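Local coordinates for protein phytase (Debaryomyces castellii, PDB 2GFI) that probably hydrolyses phosphate esters of phytate (inositol hexakisphosphate), starting at the 3-position, as an acid phosphatase of the histidine acid phosphatase family, at residues S68-R73 against F330-D335. Numbering follows the deposited sequence.
Sequences SRHGER and FTHDTD
Arg69 stacks on Asp333, with His70 beside it, where two neighbouring parallel strands, 59-69 and 326-331, run out at the heart of the histidine acid phosphatase fold, an illustration of how a predicted active site is built at the C-terminal ends of parallel strands. The strands deliver the RHG and HD signatures of the family, with His70 the predicted nucleophile and Asp333 the predicted proton donor. Thr331 N donates to Ser68 O at 2.8 Å, while the bond from His70 N to Thr331 O is weak; on one face of the sheet Ser68 CB rests 3.5 Å from Phe330 CD1. Arg69 extends with CG anti to its backbone N (chi1 -170°), which carries the guanidinium alongside Asp333. The two planar groups stack 16° apart, and Asp333 OD2 sits over the guanidinium face, 3.2 Å from Arg69 NH2, so the salt bridge rests on charge without a directed N-H; NH1 is bonded to Gly39 O. Arg69 CG also lies over the centre of the His70 ring, whose ND1 donates almost straight, at 2.7 Å and in the ring plane, to Gly71 O. That bond fixes the ring's rotation and leaves NE2 to donate weakly to a water that also accepts from Arg69 NE and the backbone N of Asp333. An alanine in place of Arg69 would probably leave the Asp333 carboxylate without this charge partner and the His70 ring without the chain over its face. With the guanidinium edge of Arg73 facing His70 NE2, the site is consistent with the phosphate-binding arginines of this family.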
loop_
_atom_site.group_PDB
_atom_site.type_symbol
_atom_site.label_atom_id
_atom_site.label_comp_id
_atom_site.label_asym_id
_atom_site.label_seq_id
_atom_site.Cartn_x
_atom_site.Cartn_y
_atom_site.Cartn_z
ATOM N N SER A 68 -5.669 -1.371 -28.414
ATOM C CA SER A 68 -4.676 -0.787 -27.560
ATOM C C SER A 68 -4.140 0.528 -28.156
ATOM O O SER A 68 -3.944 0.637 -29.379
ATOM C CB SER A 68 -3.557 -1.781 -27.365
ATOM O OG SER A 68 -2.521 -1.184 -26.640
ATOM N N ARG A 69 -3.965 1.528 -27.297
ATOM C CA ARG A 69 -3.251 2.747 -27.642
ATOM C C ARG A 69 -1.761 2.389 -27.634
ATOM O O ARG A 69 -1.367 1.338 -27.092
ATOM C CB ARG A 69 -3.533 3.803 -26.582
ATOM C CG ARG A 69 -3.053 5.152 -26.921
ATOM C CD ARG A 69 -3.174 6.129 -25.794
ATOM N NE ARG A 69 -2.631 7.419 -26.176
ATOM C CZ ARG A 69 -2.634 8.483 -25.399
ATOM N NH1 ARG A 69 -3.148 8.421 -24.183
ATOM N NH2 ARG A 69 -2.122 9.620 -25.832
ATOM N N HIS A 70 -0.929 3.227 -28.248
ATOM C CA HIS A 70 0.511 3.107 -28.044
ATOM C C HIS A 70 0.772 3.297 -26.544
ATOM O O HIS A 70 -0.087 3.876 -25.834
ATOM C CB HIS A 70 1.261 4.174 -28.834
ATOM C CG HIS A 70 0.789 5.574 -28.558
ATOM N ND1 HIS A 70 1.141 6.278 -27.421
ATOM C CD2 HIS A 70 -0.013 6.394 -29.278
ATOM C CE1 HIS A 70 0.558 7.462 -27.443
ATOM N NE2 HIS A 70 -0.124 7.572 -28.577
ATOM N N GLY A 71 1.930 2.844 -26.047
ATOM C CA GLY A 71 2.285 3.134 -24.648
ATOM C C GLY A 71 2.743 4.583 -24.446
ATOM O O GLY A 71 2.742 5.379 -25.394
ATOM N N GLU A 72 3.155 4.898 -23.214
ATOM C CA GLU A 72 3.720 6.180 -22.868
ATOM C C GLU A 72 4.767 6.602 -23.896
ATOM O O GLU A 72 5.528 5.785 -24.398
ATOM C CB GLU A 72 4.341 6.144 -21.468
ATOM C CG GLU A 72 3.341 5.980 -20.317
ATOM C CD GLU A 72 2.962 4.528 -19.987
ATOM O OE1 GLU A 72 3.025 3.629 -20.849
ATOM O OE2 GLU A 72 2.578 4.265 -18.836
ATOM N N ARG A 73 4.802 7.887 -24.184
ATOM C CA ARG A 73 5.677 8.420 -25.187
ATOM C C ARG A 73 6.264 9.742 -24.743
ATOM O O ARG A 73 5.848 10.343 -23.731
ATOM C CB ARG A 73 4.916 8.577 -26.511
ATOM C CG ARG A 73 3.554 9.285 -26.388
ATOM C CD ARG A 73 3.219 9.950 -27.672
ATOM N NE ARG A 73 1.944 10.630 -27.723
ATOM C CZ ARG A 73 1.809 11.926 -27.483
ATOM N NH1 ARG A 73 2.850 12.651 -27.138
ATOM N NH2 ARG A 73 0.637 12.498 -27.575
ATOM N N PHE A 330 -3.764 -2.034 -32.469
ATOM C CA PHE A 330 -2.992 -0.970 -31.866
ATOM C C PHE A 330 -3.187 0.275 -32.692
ATOM O O PHE A 330 -3.015 0.241 -33.896
ATOM C CB PHE A 330 -1.527 -1.369 -31.841
ATOM C CG PHE A 330 -1.266 -2.518 -30.959
ATOM C CD1 PHE A 330 -0.946 -2.316 -29.624
ATOM C CD2 PHE A 330 -1.400 -3.820 -31.441
ATOM C CE1 PHE A 330 -0.742 -3.381 -28.796
ATOM C CE2 PHE A 330 -1.201 -4.893 -30.621
ATOM C CZ PHE A 330 -0.872 -4.676 -29.286
ATOM N N THR A 331 -3.540 1.373 -32.032
ATOM C CA THR A 331 -3.861 2.596 -32.720
ATOM C C THR A 331 -3.734 3.767 -31.725
ATOM O O THR A 331 -3.052 3.618 -30.730
ATOM C CB THR A 331 -5.245 2.471 -33.392
ATOM O OG1 THR A 331 -5.505 3.643 -34.186
ATOM C CG2 THR A 331 -6.373 2.425 -32.359
ATOM N N HIS A 332 -4.333 4.925 -31.997
ATOM C CA HIS A 332 -4.140 6.097 -31.159
ATOM C C HIS A 332 -5.300 6.267 -30.184
ATOM O O HIS A 332 -6.327 5.620 -30.312
ATOM C CB HIS A 332 -4.054 7.363 -32.028
ATOM C CG HIS A 332 -2.855 7.408 -32.920
ATOM N ND1 HIS A 332 -2.848 6.840 -34.178
ATOM C CD2 HIS A 332 -1.637 7.975 -32.751
ATOM C CE1 HIS A 332 -1.672 7.053 -34.746
ATOM N NE2 HIS A 332 -0.915 7.727 -33.897
ATOM N N ASP A 333 -5.145 7.158 -29.219
ATOM C CA ASP A 333 -6.227 7.451 -28.302
ATOM C C ASP A 333 -7.464 7.913 -29.054
ATOM O O ASP A 333 -8.602 7.493 -28.746
ATOM C CB ASP A 333 -5.800 8.486 -27.248
ATOM C CG ASP A 333 -5.168 9.735 -27.845
ATOM O OD1 ASP A 333 -4.954 9.839 -29.081
ATOM O OD2 ASP A 333 -4.830 10.694 -27.128
ATOM N N THR A 334 -7.235 8.746 -30.066
ATOM C CA THR A 334 -8.300 9.357 -30.831
ATOM C C THR A 334 -9.165 8.309 -31.485
ATOM O O THR A 334 -10.370 8.437 -31.513
ATOM C CB THR A 334 -7.733 10.346 -31.859
ATOM O OG1 THR A 334 -7.116 11.439 -31.166
ATOM C CG2 THR A 334 -8.880 11.044 -32.594
ATOM N N ASP A 335 -8.550 7.232 -31.943
ATOM C CA ASP A 335 -9.277 6.221 -32.675
ATOM C C ASP A 335 -10.070 5.377 -31.734
ATOM O O ASP A 335 -11.214 4.990 -32.035
ATOM C CB ASP A 335 -8.299 5.405 -33.457
ATOM C CG ASP A 335 -7.525 6.262 -34.396
ATOM O OD1 ASP A 335 -8.198 6.769 -35.328
ATOM O OD2 ASP A 335 -6.296 6.540 -34.254
HETATM O O HOH W 1 -2.720 8.257 -29.068
#